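PDB 6OM4: MccB protein from Escherichia coli, which probably adenylates the MccA heptapeptide with ATP in the biosynthesis of the nucleotide antibiotic microcin C7, using a fold related to ubiquitin-activating E1 enzymes. Local coordinates for residues S93-F96 against L97-S101; G103-P106 against V107-Q110. One frame throughout, in Å; residues are numbered along the deposited sequence.

In the fold
Helix 93-101 comes first along the chain and holds all of interaction 1, whose two halves are successive turns of the same helix. The chain then reverses at Gly103, the C' residue of a Schellman motif. Ala104 N probably bonds back to Tyr99 O, 3.2 Å away. Interaction 2 follows at once and starts helix 106-114. The two contacts are in series; neither nests in the other. The centres of interactions 1 and 2 are about 8 Å apart. The two consecutive helices pack on each other, Phe96 on Pro106 and Tyr99 on Val109. Both helices come just ahead of strand 117-121 of the Rossmann-type mixed sheet, whose following glycine-rich turn meets the adenosine ligand.

Interaction 1: S93-F96 against L97-S101; sequences SRNF and LHYQS
Tyr99 folds back along its own helix to lie beside Asn95, one turn earlier. With CG anti to the carbonyl carbon (chi1 -48°), the Tyr99 ring leans back over the preceding turn. Tyr99 CB is 3.9 Å from Phe96 O. Farther out, Asn95 O sits over one face of the Tyr99 ring, offset toward the rim, with CD2 of Tyr99 3.3 Å from that oxygen. The same carbonyl accepts the backbone N-H of Tyr99. CE2 and CZ then pass CB of Asn95. At the tip, Tyr99 OH is 3.7 Å from Asn95 ND2, and the ring and amide planes are 60° apart. A water bridges the two groups: it accepts from Asn95 ND2 at 2.9 Å and lies in the plane of the Tyr99 ring, 2.6 Å from Tyr99 OH. Asn95 ND2 also bonds to Ser137 OG. The Asn95-Tyr99 pairing is an i to i+4 contact of an alpha-helix, here helix 93-101 in the ThiF-family region. Next along, Gln100 N donates to Phe96 O at 2.9 Å, a firmer bond than the weak ones from Leu97 N and His98 N in the first turn. The Phe96 ring stands farther off, its CD1 4.3 Å from Tyr99 CD2. Near the far end, Ser101 OG donates to His98 O at 2.7 Å.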
loop_
_atom_site.group_PDB
_atom_site.type_symbol
_atom_site.label_atom_id
_atom_site.label_comp_id
_atom_site.label_asym_id
_atom_site.label_seq_id
_atom_site.Cartn_x
_atom_site.Cartn_y
_atom_site.Cartn_z
ATOM N N SER A 93 -1.806 -17.056 5.968
ATOM C CA SER A 93 -0.501 -17.537 6.461
ATOM C C SER A 93 0.660 -16.943 5.649
ATOM O O SER A 93 1.662 -16.702 6.238
ATOM C CB SER A 93 -0.437 -19.056 6.561
ATOM O OG SER A 93 -0.211 -19.620 5.291
ATOM N N ARG A 94 0.512 -16.657 4.339
ATOM C CA ARG A 94 1.646 -16.075 3.567
ATOM C C ARG A 94 1.869 -14.615 3.980
ATOM O O ARG A 94 3.004 -14.148 4.074
ATOM C CB ARG A 94 1.463 -16.181 2.053
ATOM C CG ARG A 94 1.228 -17.602 1.561
ATOM C CD ARG A 94 2.290 -18.570 2.045
ATOM N NE ARG A 94 2.234 -19.863 1.366
ATOM C CZ ARG A 94 1.683 -20.973 1.851
ATOM N NH1 ARG A 94 1.232 -21.006 3.093
ATOM N NH2 ARG A 94 1.506 -22.019 1.061
ATOM N N ASN A 95 0.781 -13.891 4.211
ATOM C CA ASN A 95 0.888 -12.540 4.761
ATOM C C ASN A 95 1.571 -12.591 6.140
ATOM O O ASN A 95 2.306 -11.677 6.483
ATOM C CB ASN A 95 -0.443 -11.794 4.874
ATOM C CG ASN A 95 -1.058 -11.321 3.573
ATOM O OD1 ASN A 95 -0.488 -11.493 2.488
ATOM N ND2 ASN A 95 -2.262 -10.766 3.678
ATOM N N PHE A 96 1.264 -13.611 6.967
ATOM C CA PHE A 96 1.924 -13.742 8.278
ATOM C C PHE A 96 3.447 -13.817 8.135
ATOM O O PHE A 96 4.144 -13.181 8.950
ATOM C CB PHE A 96 1.417 -14.943 9.084
ATOM C CG PHE A 96 0.121 -14.711 9.822
ATOM C CD1 PHE A 96 -0.853 -13.830 9.347
ATOM C CD2 PHE A 96 -0.123 -15.395 11.007
ATOM C CE1 PHE A 96 -2.042 -13.638 10.045
ATOM C CE2 PHE A 96 -1.307 -15.190 11.704
ATOM C CZ PHE A 96 -2.261 -14.319 11.220
ATOM N N LEU A 97 3.966 -14.482 7.085
ATOM C CA LEU A 97 5.417 -14.492 6.859
ATOM C C LEU A 97 5.929 -13.077 6.586
ATOM O O LEU A 97 6.965 -12.693 7.112
ATOM C CB LEU A 97 5.784 -15.455 5.726
ATOM C CG LEU A 97 5.320 -16.895 5.952
ATOM C CD1 LEU A 97 5.469 -17.696 4.673
ATOM C CD2 LEU A 97 6.055 -17.564 7.096
ATOM N N HIS A 98 5.216 -12.312 5.765
ATOM C CA HIS A 98 5.560 -10.938 5.491
ATOM C C HIS A 98 5.639 -10.130 6.809
ATOM O O HIS A 98 6.661 -9.496 7.096
ATOM C CB HIS A 98 4.582 -10.370 4.462
ATOM C CG HIS A 98 4.702 -8.903 4.279
ATOM N ND1 HIS A 98 5.706 -8.337 3.508
ATOM C CD2 HIS A 98 3.908 -7.897 4.693
ATOM C CE1 HIS A 98 5.514 -7.019 3.514
ATOM N NE2 HIS A 98 4.431 -6.729 4.233
ATOM N N TYR A 99 4.630 -10.223 7.671
ATOM C CA TYR A 99 4.646 -9.423 8.943
ATOM C C TYR A 99 5.820 -9.871 9.840
ATOM O O TYR A 99 6.497 -9.034 10.454
ATOM C CB TYR A 99 3.295 -9.453 9.677
ATOM C CG TYR A 99 2.076 -9.166 8.819
ATOM C CD1 TYR A 99 2.089 -8.169 7.849
ATOM C CD2 TYR A 99 0.892 -9.897 8.938
ATOM C CE1 TYR A 99 0.978 -7.883 7.065
ATOM C CE2 TYR A 99 -0.212 -9.636 8.130
ATOM C CZ TYR A 99 -0.164 -8.653 7.157
ATOM O OH TYR A 99 -1.249 -8.441 6.327
ATOM N N GLN A 100 6.066 -11.177 9.923
ATOM C CA GLN A 100 7.137 -11.749 10.770
ATOM C C GLN A 100 8.474 -11.190 10.315
ATOM O O GLN A 100 9.305 -10.856 11.139
ATOM C CB GLN A 100 7.245 -13.268 10.655
ATOM C CG GLN A 100 6.116 -14.048 11.307
ATOM C CD GLN A 100 6.206 -15.546 11.165
ATOM O OE1 GLN A 100 5.577 -16.323 11.928
ATOM N NE2 GLN A 100 6.871 -15.982 10.123
ATOM N N SER A 101 8.630 -11.052 8.992
ATOM C CA SER A 101 9.882 -10.621 8.413
ATOM C C SER A 101 10.225 -9.170 8.762
ATOM O O SER A 101 11.396 -8.799 8.574
ATOM C CB SER A 101 9.918 -10.845 6.922
ATOM O OG SER A 101 9.203 -9.842 6.196
HETATM O O HOH W 1 -3.281 -10.136 6.284
#

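Interaction 2: G103-P106 against V107-Q110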
loop_
_atom_site.group_PDB
_atom_site.type_symbol
_atom_site.label_atom_id
_atom_site.label_comp_id
_atom_site.label_asym_id
_atom_site.label_seq_id
_atom_site.Cartn_x
_atom_site.Cartn_y
_atom_site.Cartn_z
ATOM N N GLY A 103 9.671 -8.156 12.029
ATOM C CA GLY A 103 9.815 -8.217 13.477
ATOM C C GLY A 103 8.491 -8.026 14.191
ATOM O O GLY A 103 8.465 -7.801 15.417
ATOM N N ALA A 104 7.382 -8.230 13.456
ATOM C CA ALA A 104 6.029 -8.034 13.996
ATOM C C ALA A 104 5.430 -9.366 14.469
ATOM O O ALA A 104 5.794 -10.429 14.015
ATOM C CB ALA A 104 5.136 -7.356 12.984
ATOM N N ASN A 105 4.512 -9.284 15.437
ATOM C CA ASN A 105 3.616 -10.403 15.786
ATOM C C ASN A 105 2.481 -10.436 14.772
ATOM O O ASN A 105 1.656 -9.537 14.762
ATOM C CB ASN A 105 3.049 -10.249 17.206
ATOM C CG ASN A 105 2.159 -11.389 17.625
ATOM O OD1 ASN A 105 1.588 -12.115 16.799
ATOM N ND2 ASN A 105 2.013 -11.539 18.943
ATOM N N PRO A 106 2.429 -11.440 13.861
ATOM C CA PRO A 106 1.482 -11.435 12.754
ATOM C C PRO A 106 0.008 -11.466 13.207
ATOM O O PRO A 106 -0.875 -10.892 12.538
ATOM C CB PRO A 106 1.863 -12.696 11.961
ATOM C CG PRO A 106 2.510 -13.598 12.973
ATOM C CD PRO A 106 3.258 -12.664 13.897
ATOM N N VAL A 107 -0.258 -12.097 14.355
ATOM C CA VAL A 107 -1.655 -12.154 14.849
ATOM C C VAL A 107 -2.123 -10.748 15.260
ATOM O O VAL A 107 -3.334 -10.434 15.085
ATOM C CB VAL A 107 -1.853 -13.189 15.976
ATOM C CG1 VAL A 107 -3.276 -13.196 16.520
ATOM C CG2 VAL A 107 -1.460 -14.592 15.535
ATOM N N LEU A 108 -1.241 -9.906 15.833
ATOM C CA LEU A 108 -1.664 -8.538 16.224
ATOM C C LEU A 108 -1.861 -7.638 14.993
ATOM O O LEU A 108 -2.772 -6.851 14.951
ATOM C CB LEU A 108 -0.675 -7.921 17.207
ATOM C CG LEU A 108 -0.429 -8.769 18.451
ATOM C CD1 LEU A 108 0.571 -8.078 19.379
ATOM C CD2 LEU A 108 -1.731 -9.022 19.190
ATOM N N VAL A 109 -1.018 -7.787 13.968
ATOM C CA VAL A 109 -1.278 -7.091 12.725
ATOM C C VAL A 109 -2.639 -7.498 12.156
ATOM O O VAL A 109 -3.441 -6.638 11.696
ATOM C CB VAL A 109 -0.169 -7.351 11.695
ATOM C CG1 VAL A 109 -0.569 -6.738 10.364
ATOM C CG2 VAL A 109 1.174 -6.845 12.191
ATOM N N GLN A 110 -2.895 -8.803 12.093
ATOM C CA GLN A 110 -4.110 -9.309 11.464
ATOM C C GLN A 110 -5.329 -8.752 12.207
ATOM O O GLN A 110 -6.322 -8.393 11.596
ATOM C CB GLN A 110 -4.134 -10.838 11.390
ATOM C CG GLN A 110 -5.230 -11.403 10.499
ATOM C CD GLN A 110 -5.069 -11.034 9.041
ATOM O OE1 GLN A 110 -6.016 -10.603 8.364
ATOM N NE2 GLN A 110 -3.855 -11.179 8.558
#
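This is a local helix-capping contact, where the loop after helix 93-101 runs into helix 106-114. Asn105 is the N-cap. Asn105 OD1 accepts from Val107 N at 3.1 Å, and the N-H...O angle of 136° makes the bond clearly bent. The donor is also tilted 28° from the amide carbonyl plane. A chi1 of -178°, with CG opposite the main-chain nitrogen, turns the Asn105 amide toward the first helical turn. The other amide branch serves as a packing surface: Asn105 ND2 lies 3.7 Å from Leu108 CG, and the two side chains cross at a slant. The main chain of Asn105 is used as well. Asn105 O accepts from Val109 N at 3.3 Å and more weakly from Leu108 N. Pro106 has no N-H to offer, and its ring sits in the first turn against Tyr83 and Phe96. Pro106 O receives Gln110 N at 2.9 Å, which carries on the helical ladder. Just before the cap, Ala104 CB touches Val109 CG2 at 4.1 Å, while Ala104 also meets Tyr313. An asparagine N-cap followed by proline at the first helical position is a classic helix start, here opening the second of two consecutive, packed helices.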